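Long-range contacts in levansucrase (Bacillus megaterium, PDB 3OM4), which belongs to the levansucrase/invertase family and folds as a single-chain five-bladed beta-propeller: residues A79-Y84 with N186-D191; Y103-K108 with W117-R122; L137-Q142 with S164-G169; P372-G377 with S436-V441. The protein carries 1 engineered substitution. One frame throughout, in Å; residues are numbered along the deposited sequence.

Contact 1 of 4, residues A79-Y84 with N186-D191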
loop_
_atom_site.group_PDB
_atom_site.type_symbol
_atom_site.label_atom_id
_atom_site.label_comp_id
_atom_site.label_asym_id
_atom_site.label_seq_id
_atom_site.Cartn_x
_atom_site.Cartn_y
_atom_site.Cartn_z
ATOM N N ALA A 79 -0.813 14.273 10.939
ATOM C CA ALA A 79 -1.255 14.667 12.269
ATOM C C ALA A 79 -0.104 15.212 13.105
ATOM O O ALA A 79 1.064 14.895 12.863
ATOM C CB ALA A 79 -1.909 13.481 12.977
ATOM N N THR A 80 -0.447 16.053 14.077
ATOM C CA THR A 80 0.495 16.473 15.101
ATOM C C THR A 80 -0.028 15.960 16.431
ATOM O O THR A 80 -1.146 16.291 16.843
ATOM C CB THR A 80 0.671 18.002 15.156
ATOM O OG1 THR A 80 0.714 18.532 13.825
ATOM C CG2 THR A 80 1.962 18.364 15.884
ATOM N N TYR A 81 0.778 15.132 17.083
ATOM C CA TYR A 81 0.397 14.531 18.349
ATOM C C TYR A 81 1.292 15.071 19.453
ATOM O O TYR A 81 2.462 14.692 19.554
ATOM C CB TYR A 81 0.494 13.006 18.271
ATOM C CG TYR A 81 0.011 12.304 19.518
ATOM C CD1 TYR A 81 -1.352 12.167 19.776
ATOM C CD2 TYR A 81 0.914 11.780 20.441
ATOM C CE1 TYR A 81 -1.804 11.525 20.919
ATOM C CE2 TYR A 81 0.472 11.137 21.590
ATOM C CZ TYR A 81 -0.887 11.015 21.822
ATOM O OH TYR A 81 -1.336 10.380 22.955
ATOM N N HIS A 82 0.736 15.968 20.264
ATOM C CA HIS A 82 1.479 16.607 21.354
ATOM C C HIS A 82 2.830 17.149 20.877
ATOM O O HIS A 82 3.858 16.946 21.524
ATOM C CB HIS A 82 1.644 15.633 22.536
ATOM C CG HIS A 82 0.355 15.340 23.241
ATOM N ND1 HIS A 82 -0.328 14.148 23.093
ATOM C CD2 HIS A 82 -0.389 16.097 24.086
ATOM C CE1 HIS A 82 -1.430 14.179 23.825
ATOM N NE2 HIS A 82 -1.493 15.351 24.436
ATOM N N GLY A 83 2.809 17.827 19.728
ATOM C CA GLY A 83 4.009 18.419 19.133
ATOM C C GLY A 83 4.870 17.478 18.307
ATOM O O GLY A 83 5.937 17.870 17.827
ATOM N N TYR A 84 4.412 16.239 18.139
ATOM C CA TYR A 84 5.183 15.220 17.427
ATOM C C TYR A 84 4.520 14.783 16.131
ATOM O O TYR A 84 3.296 14.722 16.039
ATOM C CB TYR A 84 5.382 13.980 18.305
ATOM C CG TYR A 84 6.210 14.209 19.544
ATOM C CD1 TYR A 84 7.603 14.194 19.486
ATOM C CD2 TYR A 84 5.603 14.427 20.779
ATOM C CE1 TYR A 84 8.370 14.399 20.626
ATOM C CE2 TYR A 84 6.362 14.635 21.925
ATOM C CZ TYR A 84 7.743 14.619 21.839
ATOM O OH TYR A 84 8.500 14.821 22.970
ATOM N N ASN A 186 10.767 15.157 26.014
ATOM C CA ASN A 186 11.316 14.772 24.708
ATOM C C ASN A 186 11.084 13.309 24.296
ATOM O O ASN A 186 11.668 12.841 23.313
ATOM C CB ASN A 186 12.808 15.132 24.624
ATOM C CG ASN A 186 13.652 14.397 25.655
ATOM O OD1 ASN A 186 13.827 13.178 25.585
ATOM N ND2 ASN A 186 14.197 15.143 26.611
ATOM N N THR A 187 10.232 12.603 25.036
ATOM C CA THR A 187 9.984 11.181 24.788
ATOM C C THR A 187 8.491 10.861 24.673
ATOM O O THR A 187 7.668 11.393 25.420
ATOM C CB THR A 187 10.622 10.295 25.893
ATOM O OG1 THR A 187 11.975 10.705 26.122
ATOM C CG2 THR A 187 10.614 8.815 25.501
ATOM N N LEU A 188 8.160 10.002 23.711
ATOM C CA LEU A 188 6.848 9.374 23.629
ATOM C C LEU A 188 6.998 7.897 23.970
ATOM O O LEU A 188 7.993 7.269 23.609
ATOM C CB LEU A 188 6.253 9.520 22.227
ATOM C CG LEU A 188 5.673 10.859 21.768
ATOM C CD1 LEU A 188 5.259 10.753 20.312
ATOM C CD2 LEU A 188 4.481 11.291 22.617
ATOM N N LYS A 189 6.004 7.350 24.661
ATOM C CA LYS A 189 6.022 5.949 25.064
ATOM C C LYS A 189 4.749 5.248 24.603
ATOM O O LYS A 189 3.660 5.813 24.689
ATOM C CB LYS A 189 6.150 5.843 26.588
ATOM C CG LYS A 189 6.193 4.415 27.132
ATOM C CD LYS A 189 6.020 4.397 28.641
ATOM C CE LYS A 189 5.926 2.974 29.169
ATOM N NZ LYS A 189 5.784 2.944 30.652
ATOM N N VAL A 190 4.896 4.025 24.102
ATOM C CA VAL A 190 3.749 3.156 23.880
ATOM C C VAL A 190 3.456 2.447 25.200
ATOM O O VAL A 190 4.263 1.646 25.678
ATOM C CB VAL A 190 3.993 2.134 22.742
ATOM C CG1 VAL A 190 2.850 1.122 22.668
ATOM C CG2 VAL A 190 4.151 2.852 21.405
ATOM N N ASP A 191 2.312 2.773 25.794
ATOM C CA ASP A 191 1.888 2.176 27.060
ATOM C C ASP A 191 1.352 0.768 26.850
ATOM O O ASP A 191 1.600 -0.134 27.654
ATOM C CB ASP A 191 0.807 3.034 27.712
ATOM C CG ASP A 191 1.279 4.438 28.029
ATOM O OD1 ASP A 191 2.503 4.700 27.986
ATOM O OD2 ASP A 191 0.414 5.280 28.336
HETATM O O HOH W 1 7.334 14.313 25.246
#

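Contact 2 of 4, residues Y103-K108 with W117-R122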
loop_
_atom_site.group_PDB
_atom_site.type_symbol
_atom_site.label_atom_id
_atom_site.label_comp_id
_atom_site.label_asym_id
_atom_site.label_seq_id
_atom_site.Cartn_x
_atom_site.Cartn_y
_atom_site.Cartn_z
ATOM N N TYR A 103 6.602 -0.835 14.186
ATOM C CA TYR A 103 7.305 0.027 15.128
ATOM C C TYR A 103 6.737 1.437 15.048
ATOM O O TYR A 103 6.220 1.851 14.007
ATOM C CB TYR A 103 8.804 0.055 14.825
ATOM C CG TYR A 103 9.572 -1.156 15.305
ATOM C CD1 TYR A 103 10.332 -1.103 16.475
ATOM C CD2 TYR A 103 9.550 -2.353 14.587
ATOM C CE1 TYR A 103 11.047 -2.207 16.917
ATOM C CE2 TYR A 103 10.263 -3.465 15.020
ATOM C CZ TYR A 103 11.009 -3.386 16.185
ATOM O OH TYR A 103 11.714 -4.485 16.617
ATOM N N LEU A 104 6.830 2.170 16.153
ATOM C CA LEU A 104 6.365 3.548 16.189
ATOM C C LEU A 104 7.558 4.485 16.307
ATOM O O LEU A 104 8.254 4.493 17.325
ATOM C CB LEU A 104 5.380 3.762 17.345
ATOM C CG LEU A 104 4.508 5.024 17.349
ATOM C CD1 LEU A 104 3.234 4.767 18.131
ATOM C CD2 LEU A 104 5.244 6.252 17.897
ATOM N N PHE A 105 7.796 5.253 15.247
ATOM C CA PHE A 105 8.826 6.287 15.246
ATOM C C PHE A 105 8.167 7.650 15.413
ATOM O O PHE A 105 7.031 7.853 14.981
ATOM C CB PHE A 105 9.636 6.255 13.947
ATOM C CG PHE A 105 10.492 5.032 13.788
ATOM C CD1 PHE A 105 11.793 5.009 14.281
ATOM C CD2 PHE A 105 10.003 3.907 13.129
ATOM C CE1 PHE A 105 12.592 3.880 14.133
ATOM C CE2 PHE A 105 10.794 2.771 12.973
ATOM C CZ PHE A 105 12.091 2.758 13.475
ATOM N N TYR A 106 8.886 8.580 16.034
ATOM C CA TYR A 106 8.358 9.924 16.265
ATOM C C TYR A 106 9.435 11.004 16.206
ATOM O O TYR A 106 10.610 10.741 16.454
ATOM C CB TYR A 106 7.603 9.988 17.596
ATOM C CG TYR A 106 8.460 9.751 18.819
ATOM C CD1 TYR A 106 8.898 10.820 19.602
ATOM C CD2 TYR A 106 8.834 8.458 19.199
ATOM C CE1 TYR A 106 9.681 10.614 20.726
ATOM C CE2 TYR A 106 9.622 8.241 20.322
ATOM C CZ TYR A 106 10.040 9.326 21.081
ATOM O OH TYR A 106 10.818 9.126 22.193
ATOM N N LYS A 107 9.014 12.220 15.881
ATOM C CA LYS A 107 9.931 13.333 15.655
ATOM C C LYS A 107 9.240 14.636 16.033
ATOM O O LYS A 107 8.073 14.845 15.695
ATOM C CB LYS A 107 10.358 13.358 14.179
ATOM C CG LYS A 107 11.202 14.559 13.748
ATOM C CD LYS A 107 11.440 14.594 12.229
ATOM C CE LYS A 107 10.173 14.916 11.423
ATOM N NZ LYS A 107 9.606 16.270 11.693
ATOM N N LYS A 108 9.960 15.500 16.746
ATOM C CA LYS A 108 9.491 16.858 17.008
ATOM C C LYS A 108 9.080 17.491 15.682
ATOM O O LYS A 108 9.839 17.452 14.712
ATOM C CB LYS A 108 10.586 17.687 17.687
ATOM C CG LYS A 108 10.918 17.260 19.114
ATOM C CD LYS A 108 9.902 17.804 20.111
ATOM C CE LYS A 108 10.234 17.377 21.532
ATOM N NZ LYS A 108 9.112 17.688 22.464
ATOM N N TRP A 117 14.520 11.280 14.198
ATOM C CA TRP A 117 13.498 10.259 14.396
ATOM C C TRP A 117 13.880 9.349 15.548
ATOM O O TRP A 117 14.860 8.608 15.465
ATOM C CB TRP A 117 13.289 9.438 13.124
ATOM C CG TRP A 117 12.554 10.184 12.071
ATOM C CD1 TRP A 117 13.090 10.807 10.985
ATOM C CD2 TRP A 117 11.141 10.400 12.004
ATOM N NE1 TRP A 117 12.100 11.398 10.239
ATOM C CE2 TRP A 117 10.892 11.165 10.843
ATOM C CE3 TRP A 117 10.059 10.022 12.812
ATOM C CZ2 TRP A 117 9.605 11.556 10.464
ATOM C CZ3 TRP A 117 8.778 10.418 12.438
ATOM C CH2 TRP A 117 8.565 11.180 11.275
ATOM N N LYS A 118 13.109 9.431 16.628
ATOM C CA LYS A 118 13.287 8.551 17.776
ATOM C C LYS A 118 12.379 7.332 17.630
ATOM O O LYS A 118 11.398 7.366 16.885
ATOM C CB LYS A 118 12.989 9.294 19.079
ATOM C CG LYS A 118 13.982 10.413 19.397
ATOM C CD LYS A 118 13.646 11.119 20.706
ATOM C CE LYS A 118 14.141 10.333 21.913
ATOM N NZ LYS A 118 14.011 11.117 23.174
ATOM N N ASN A 119 12.718 6.265 18.345
ATOM C CA ASN A 119 12.009 4.992 18.250
ATOM C C ASN A 119 11.325 4.642 19.569
ATOM O O ASN A 119 11.989 4.453 20.589
ATOM C CB ASN A 119 12.998 3.894 17.841
ATOM C CG ASN A 119 12.337 2.542 17.603
ATOM O OD1 ASN A 119 11.114 2.407 17.639
ATOM N ND2 ASN A 119 13.158 1.533 17.351
ATOM N N ALA A 120 9.996 4.561 19.536
ATOM C CA ALA A 120 9.213 4.204 20.719
ATOM C C ALA A 120 9.074 2.685 20.877
ATOM O O ALA A 120 8.463 2.207 21.833
ATOM C CB ALA A 120 7.843 4.879 20.677
ATOM N N GLY A 121 9.650 1.938 19.936
ATOM C CA GLY A 121 9.619 0.478 19.969
ATOM C C GLY A 121 8.428 -0.097 19.229
ATOM O O GLY A 121 7.735 0.616 18.498
ATOM N N ARG A 122 8.195 -1.395 19.421
ATOM C CA ARG A 122 7.063 -2.080 18.800
ATOM C C ARG A 122 5.735 -1.607 19.377
ATOM O O ARG A 122 5.620 -1.386 20.584
ATOM C CB ARG A 122 7.181 -3.592 18.980
ATOM C CG ARG A 122 8.124 -4.277 18.006
ATOM C CD ARG A 122 8.095 -5.784 18.205
ATOM N NE ARG A 122 6.745 -6.321 18.033
ATOM C CZ ARG A 122 6.387 -7.577 18.286
ATOM N NH1 ARG A 122 7.277 -8.456 18.732
ATOM N NH2 ARG A 122 5.130 -7.952 18.094
HETATM O O HOH W 2 11.544 6.634 22.784
#

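Contact 3 of 4, residues L137-Q142 with S164-G169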
loop_
_atom_site.group_PDB
_atom_site.type_symbol
_atom_site.label_atom_id
_atom_site.label_comp_id
_atom_site.label_asym_id
_atom_site.label_seq_id
_atom_site.Cartn_x
_atom_site.Cartn_y
_atom_site.Cartn_z
ATOM N N LEU A 137 -6.824 -13.231 15.673
ATOM C CA LEU A 137 -5.561 -12.680 16.188
ATOM C C LEU A 137 -4.572 -13.690 16.768
ATOM O O LEU A 137 -3.365 -13.550 16.567
ATOM C CB LEU A 137 -5.817 -11.547 17.190
ATOM C CG LEU A 137 -6.071 -10.162 16.587
ATOM C CD1 LEU A 137 -6.665 -9.219 17.622
ATOM C CD2 LEU A 137 -4.796 -9.571 15.976
ATOM N N LYS A 138 -5.073 -14.704 17.470
ATOM C CA LYS A 138 -4.199 -15.719 18.076
ATOM C C LYS A 138 -3.354 -16.479 17.041
ATOM O O LYS A 138 -2.368 -17.124 17.391
ATOM C CB LYS A 138 -5.008 -16.695 18.940
ATOM C CG LYS A 138 -5.983 -17.572 18.169
ATOM C CD LYS A 138 -6.777 -18.471 19.102
ATOM C CE LYS A 138 -7.874 -19.218 18.359
ATOM N NZ LYS A 138 -8.945 -18.302 17.856
ATOM N N ASN A 139 -3.744 -16.381 15.771
ATOM C CA ASN A 139 -3.083 -17.105 14.685
ATOM C C ASN A 139 -2.069 -16.268 13.903
ATOM O O ASN A 139 -1.409 -16.772 12.991
ATOM C CB ASN A 139 -4.133 -17.690 13.729
ATOM C CG ASN A 139 -5.076 -18.662 14.417
ATOM O OD1 ASN A 139 -6.286 -18.434 14.478
ATOM N ND2 ASN A 139 -4.526 -19.753 14.943
ATOM N N GLN A 140 -1.941 -14.995 14.276
ATOM C CA GLN A 140 -1.063 -14.058 13.580
ATOM C C GLN A 140 0.407 -14.453 13.676
ATOM O O GLN A 140 0.889 -14.810 14.753
ATOM C CB GLN A 140 -1.255 -12.644 14.131
ATOM C CG GLN A 140 -0.385 -11.592 13.462
ATOM C CD GLN A 140 -0.583 -10.222 14.059
ATOM O OE1 GLN A 140 -1.537 -9.521 13.729
ATOM N NE2 GLN A 140 0.321 -9.832 14.949
ATOM N N THR A 141 1.105 -14.382 12.545
ATOM C CA THR A 141 2.540 -14.665 12.489
ATOM C C THR A 141 3.355 -13.429 12.095
ATOM O O THR A 141 4.543 -13.340 12.413
ATOM C CB THR A 141 2.873 -15.843 11.531
ATOM O OG1 THR A 141 2.569 -15.484 10.176
ATOM C CG2 THR A 141 2.097 -17.093 11.912
ATOM N N GLN A 142 2.713 -12.484 11.404
ATOM C CA GLN A 142 3.363 -11.242 10.963
ATOM C C GLN A 142 2.403 -10.053 11.019
ATOM O O GLN A 142 1.194 -10.214 10.848
ATOM C CB GLN A 142 3.906 -11.381 9.536
ATOM C CG GLN A 142 5.175 -12.219 9.401
ATOM C CD GLN A 142 5.792 -12.123 8.020
ATOM O OE1 GLN A 142 6.165 -11.037 7.559
ATOM N NE2 GLN A 142 5.911 -13.262 7.349
ATOM N N SER A 164 -1.404 -14.408 8.729
ATOM C CA SER A 164 -1.205 -15.714 9.352
ATOM C C SER A 164 -0.556 -16.692 8.380
ATOM O O SER A 164 -1.232 -17.282 7.534
ATOM C CB SER A 164 -2.524 -16.283 9.881
ATOM O OG SER A 164 -2.307 -17.522 10.536
ATOM N N GLY A 165 0.760 -16.857 8.512
ATOM C CA GLY A 165 1.518 -17.802 7.693
ATOM C C GLY A 165 1.117 -19.244 7.949
ATOM O O GLY A 165 1.235 -20.094 7.063
ATOM N N LYS A 166 0.639 -19.509 9.165
ATOM C CA LYS A 166 0.180 -20.842 9.565
ATOM C C LYS A 166 -1.235 -21.166 9.075
ATOM O O LYS A 166 -1.682 -22.313 9.169
ATOM C CB LYS A 166 0.276 -21.015 11.089
ATOM C CG LYS A 166 -0.744 -20.207 11.897
ATOM C CD LYS A 166 -0.586 -20.415 13.402
ATOM C CE LYS A 166 0.639 -19.690 13.952
ATOM N NZ LYS A 166 0.779 -19.830 15.430
ATOM N N GLN A 167 -1.942 -20.155 8.573
ATOM C CA GLN A 167 -3.284 -20.351 8.026
ATOM C C GLN A 167 -3.333 -19.989 6.542
ATOM O O GLN A 167 -4.219 -19.253 6.093
ATOM C CB GLN A 167 -4.335 -19.577 8.834
ATOM C CG GLN A 167 -4.545 -20.110 10.252
ATOM C CD GLN A 167 -5.824 -19.603 10.899
ATOM O OE1 GLN A 167 -6.278 -18.488 10.636
ATOM N NE2 GLN A 167 -6.410 -20.427 11.762
ATOM N N TYR A 168 -2.359 -20.521 5.798
ATOM C CA TYR A 168 -2.276 -20.402 4.335
ATOM C C TYR A 168 -2.150 -18.956 3.834
ATOM O O TYR A 168 -2.516 -18.646 2.695
ATOM C CB TYR A 168 -3.463 -21.105 3.660
ATOM C CG TYR A 168 -3.758 -22.498 4.181
ATOM C CD1 TYR A 168 -3.115 -23.616 3.649
ATOM C CD2 TYR A 168 -4.693 -22.698 5.197
ATOM C CE1 TYR A 168 -3.394 -24.898 4.123
ATOM C CE2 TYR A 168 -4.978 -23.970 5.677
ATOM C CZ TYR A 168 -4.327 -25.064 5.137
ATOM O OH TYR A 168 -4.612 -26.322 5.618
ATOM N N GLY A 169 -1.628 -18.082 4.690
ATOM C CA GLY A 169 -1.438 -16.680 4.336
ATOM C C GLY A 169 -2.692 -15.841 4.495
ATOM O O GLY A 169 -2.859 -14.835 3.801
HETATM O O HOH W 3 0.103 -16.864 16.298
HETATM O O HOH W 4 -7.854 -17.100 12.019
#

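Contact 4 of 4, residues P372-G377 with S436-V441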
loop_
_atom_site.group_PDB
_atom_site.type_symbol
_atom_site.label_atom_id
_atom_site.label_comp_id
_atom_site.label_asym_id
_atom_site.label_seq_id
_atom_site.Cartn_x
_atom_site.Cartn_y
_atom_site.Cartn_z
ATOM N N PRO A 372 -7.989 7.229 -15.285
ATOM C CA PRO A 372 -6.528 7.210 -15.131
ATOM C C PRO A 372 -5.864 8.586 -15.209
ATOM O O PRO A 372 -6.167 9.381 -16.106
ATOM C CB PRO A 372 -6.060 6.322 -16.290
ATOM C CG PRO A 372 -7.169 6.360 -17.289
ATOM C CD PRO A 372 -8.430 6.525 -16.505
ATOM N N LEU A 373 -4.963 8.854 -14.267
ATOM C CA LEU A 373 -4.142 10.062 -14.309
ATOM C C LEU A 373 -3.125 9.959 -15.442
ATOM O O LEU A 373 -2.599 8.876 -15.715
ATOM C CB LEU A 373 -3.430 10.290 -12.973
ATOM C CG LEU A 373 -4.293 10.511 -11.721
ATOM C CD1 LEU A 373 -3.433 10.484 -10.472
ATOM C CD2 LEU A 373 -5.083 11.811 -11.786
ATOM N N ASN A 374 -2.869 11.081 -16.111
ATOM C CA ASN A 374 -1.924 11.128 -17.233
ATOM C C ASN A 374 -2.283 10.119 -18.328
ATOM O O ASN A 374 -1.408 9.488 -18.929
ATOM C CB ASN A 374 -0.487 10.929 -16.729
ATOM C CG ASN A 374 -0.153 11.841 -15.565
ATOM O OD1 ASN A 374 -0.190 13.065 -15.696
ATOM N ND2 ASN A 374 0.163 11.251 -14.413
ATOM N N ASP A 375 -3.589 9.971 -18.550
ATOM C CA ASP A 375 -4.165 9.133 -19.604
ATOM C C ASP A 375 -4.058 7.631 -19.349
ATOM O O ASP A 375 -4.970 6.882 -19.688
ATOM C CB ASP A 375 -3.594 9.491 -20.984
ATOM C CG ASP A 375 -3.828 10.946 -21.354
ATOM O OD1 ASP A 375 -2.886 11.583 -21.864
ATOM O OD2 ASP A 375 -4.948 11.457 -21.131
ATOM N N THR A 376 -2.948 7.199 -18.756
ATOM C CA THR A 376 -2.634 5.774 -18.647
ATOM C C THR A 376 -2.732 5.242 -17.225
ATOM O O THR A 376 -2.828 4.031 -17.021
ATOM C CB THR A 376 -1.205 5.488 -19.130
ATOM O OG1 THR A 376 -0.275 6.101 -18.227
ATOM C CG2 THR A 376 -0.986 6.016 -20.552
ATOM N N GLY A 377 -2.678 6.143 -16.247
ATOM C CA GLY A 377 -2.605 5.744 -14.846
ATOM C C GLY A 377 -1.207 5.850 -14.265
ATOM O O GLY A 377 -1.035 5.770 -13.052
ATOM N N SER A 436 -6.316 15.948 -13.758
ATOM C CA SER A 436 -5.982 14.550 -14.037
ATOM C C SER A 436 -4.520 14.371 -14.462
ATOM O O SER A 436 -4.143 13.327 -14.999
ATOM C CB SER A 436 -6.925 13.967 -15.095
ATOM O OG SER A 436 -6.840 14.691 -16.309
ATOM N N LYS A 437 -3.706 15.395 -14.211
ATOM C CA LYS A 437 -2.293 15.384 -14.582
ATOM C C LYS A 437 -1.420 15.452 -13.337
ATOM O O LYS A 437 -1.743 16.161 -12.383
ATOM C CB LYS A 437 -1.965 16.563 -15.511
ATOM C CG LYS A 437 -2.890 16.705 -16.726
ATOM C CD LYS A 437 -2.410 15.887 -17.915
ATOM C CE LYS A 437 -3.522 15.668 -18.932
ATOM N NZ LYS A 437 -4.506 14.640 -18.483
ATOM N N THR A 438 -0.324 14.701 -13.341
ATOM C CA THR A 438 0.655 14.765 -12.257
ATOM C C THR A 438 2.058 14.933 -12.827
ATOM O O THR A 438 2.300 14.616 -13.992
ATOM C CB THR A 438 0.626 13.503 -11.346
ATOM O OG1 THR A 438 1.248 12.402 -12.017
ATOM C CG2 THR A 438 -0.802 13.123 -10.961
ATOM N N SER A 439 2.978 15.432 -12.005
ATOM C CA SER A 439 4.383 15.516 -12.390
ATOM C C SER A 439 5.302 15.542 -11.183
ATOM O O SER A 439 5.004 16.193 -10.182
ATOM C CB SER A 439 4.655 16.751 -13.252
ATOM O OG SER A 439 6.041 16.847 -13.549
ATOM N N VAL A 440 6.425 14.840 -11.301
ATOM C CA VAL A 440 7.488 14.900 -10.303
ATOM C C VAL A 440 8.042 16.319 -10.295
ATOM O O VAL A 440 8.364 16.876 -11.351
ATOM C CB VAL A 440 8.610 13.877 -10.599
ATOM C CG1 VAL A 440 9.794 14.077 -9.658
ATOM C CG2 VAL A 440 8.081 12.453 -10.483
ATOM N N VAL A 441 8.133 16.908 -9.108
ATOM C CA VAL A 441 8.643 18.270 -8.988
ATOM C C VAL A 441 10.156 18.299 -9.159
ATOM O O VAL A 441 10.903 17.605 -8.458
ATOM C CB VAL A 441 8.188 18.964 -7.680
ATOM C CG1 VAL A 441 8.757 20.382 -7.586
ATOM C CG2 VAL A 441 6.668 19.010 -7.617
HETATM O O HOH W 5 -5.572 11.839 -17.758
#

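Contact 1 of 4, residues A79-Y84 with N186-D191
Tyr84 and Leu188 are the residues whose CA atoms come nearest across the contact, 8.7 Å apart, too far for the backbones to pair. Residues 81-84 form a type I' beta turn, closed by two backbone bonds between Tyr81 and Tyr84. Most of 186-191 runs as a strand. The join is therefore made by side chains. Leu188 lies over one face of the Tyr84 ring. Its CG is 3.9 Å from the ring centroid and 20° off the normal, a CH-pi contact. Its CD1 sits nearer the root of the ring, 3.7 Å from Tyr84 CG. The two side chains run past each other in opposite directions. Leu188 CD2 also reaches the ring edge of Tyr81, 4.1 Å from CE2. Tyr81 gets there with CG anti to its backbone N (chi1 -176°). At the polar end, one water links Tyr84 OH (2.6 Å) to Thr187 O, to which it donates. Tyr84 OH is also hydrogen-bonded to Lys108 NZ, and the Tyr84 ring meets Tyr106 edge-to-face. The contact joins the turn between strands 60-72 and 84-92 to strand 187-200, consistent with packing between neighbouring blades of a beta-propeller.

Contact 2 of 4, residues Y103-K108 with W117-R122
Lys107 and Trp117 meet at the loop end of an antiparallel hairpin. Lys107 crosses one face of the indole. Its CB is 3.6 Å from the centroid of the Trp117 six-membered ring, a CH-pi contact. CD passes Trp117 CE2 at 3.7 Å. CE then reaches Trp117 CZ2 at 3.5 Å. Bends at chi3 and chi4 (70° and 63°) curl the end of the chain, and NZ turns to oxygens: Lys108 O at 3.3 Å, Asp111 O and Gln85 OE1. Two further CH-pi contacts repeat the theme. Lys118 CB lies over the Tyr106 ring, 3.8 Å from its centroid, and Arg122 CG lies over Tyr103. The Asn119 amide stacks on the Phe105 ring with the planes 25° apart. Its OD1 also accepts from Gly121 N and closes an Asx turn. The strands are held by four backbone bonds. Tyr106 and Lys118 form a hydrogen-bonded pair, and Leu104 bonds to Ala120 and Gly121. The register slips by one residue between Tyr103 and Phe105. Beyond the pair, Tyr106 OH bonds to Leu188 N, and Arg122 makes salt bridges with Asp126 and Glu143. This is a beta hairpin of strands 101-108 and 118-122 with a beta bulge, at the outer side of a propeller sheet.

Contact 3 of 4, residues L137-Q142 with S164-G169
Ser164 bonds to Asn139 and Thr141 to Gly165, each through its hydroxyl. A chi1 of -177° swings Ser164 OG away from its own N, beside the carbonyl carbon, and OG donates to Asn139 O at 2.7 Å. It comes from above the carbonyl plane, not along a lone pair. Thr141 OG1 has the reverse role and accepts from Gly165 N at 2.8 Å in a nearly straight bond. The same hydroxyl makes a weak bond with Tyr163 O.

The methyl of Thr141 is used too. Its CG2 packs on Lys166 CE at 3.6 Å. Chi1 (71°) sets Lys166 CG between the backbone N and the carbonyl carbon, so the chain passes Asn139 O. The bend at chi3 then turns CE to the Thr141 methyl. The ammonium gives a proton to a water 3.2 Å from NZ. That water donates to Lys138 O, in the 3-10 segment 137-139, and to Gln140 O, just after it.

Asn139 and Gln167 meet flat. Their amides are stacked with planes 25° apart, and Asn139 CG lies 3.5 Å from Gln167 NE2. The approach of Gln167 NE2 to Asn139 OD1 is badly angled for a hydrogen bond. A second water bridges instead, donating to Asn139 OD1 and to Gln167 OE1. Gln167 OE1 also accepts from Lys170 NZ.

Thr141 and Gln142 both face Tyr163. The contact thus includes a classic beta bulge, where the loop entering strand 142-150 meets the turn linking strands 156-164 and 170-184.

Contact 4 of 4, residues P372-G377 with S436-V441
Asn374 and Ser436 bring the two backbones together through one nearly straight bond, Asn374 N to Ser436 O at 2.8 Å, with no strand ladder following it. The Asn374 side chain takes over from there. Its CG lies anti to the carbonyl carbon (chi1 -50°), and the amide extends to Thr438. OD1 accepts from Thr438 N at 2.9 Å, with the donor tilted 16° from the carbonyl plane. ND2 donates to Thr438 OG1 at 2.9 Å, in the amide plane. Both ends of the amide thus grip the same threonine, once at the backbone and once at the hydroxyl. ND2 also bonds to Leu378 O, so the rotation of this buried amide is fixed from both segments' strands.

Leu373 adds the apolar part. Its CD1 packs on Thr438 CG2 at 3.8 Å, and its CD2 lies 3.7 Å from Ser436 CA. At the exposed side, Asp375 OD2 and Lys437 NZ are 4.2 Å apart, beyond a salt bridge, though opposite charge may still favour the approach. A water accepts from Asp375 N and lies 3.0 Å from Pro372 O.

Leu373 and Thr438 both touch Val379, and Thr438 touches Val431 and Ile433. Asn374, with the Leu373 packing, links the interrupted strand 371-382 to the start of strand 437-448, each outermost in its four-stranded antiparallel sheet, as expected between adjacent blades of a beta-propeller.

How the contacts relate
Contacts 1 and 2 touch and reach the same sheet. Lys118 NZ meets Asn186 O, and Lys108 NZ meets Tyr84 OH, so hairpin lysines of contact 2 hold the polar rim of contact 1. Contact 1 is buried and mostly apolar. Contact 2 is partly buried and adds a backbone ladder. Contact 3 is a surface contact, with hydroxyls, amides and waters in place of aromatic packing. It is nested in the chain loop closed by contact 1 but does not touch it. Contact 4 is partly buried, centres on one asparagine bonded through its backbone N and its amide, and joins strands of two other sheets. Its centre is about 38 Å from that of contact 3, across the centre of the chain.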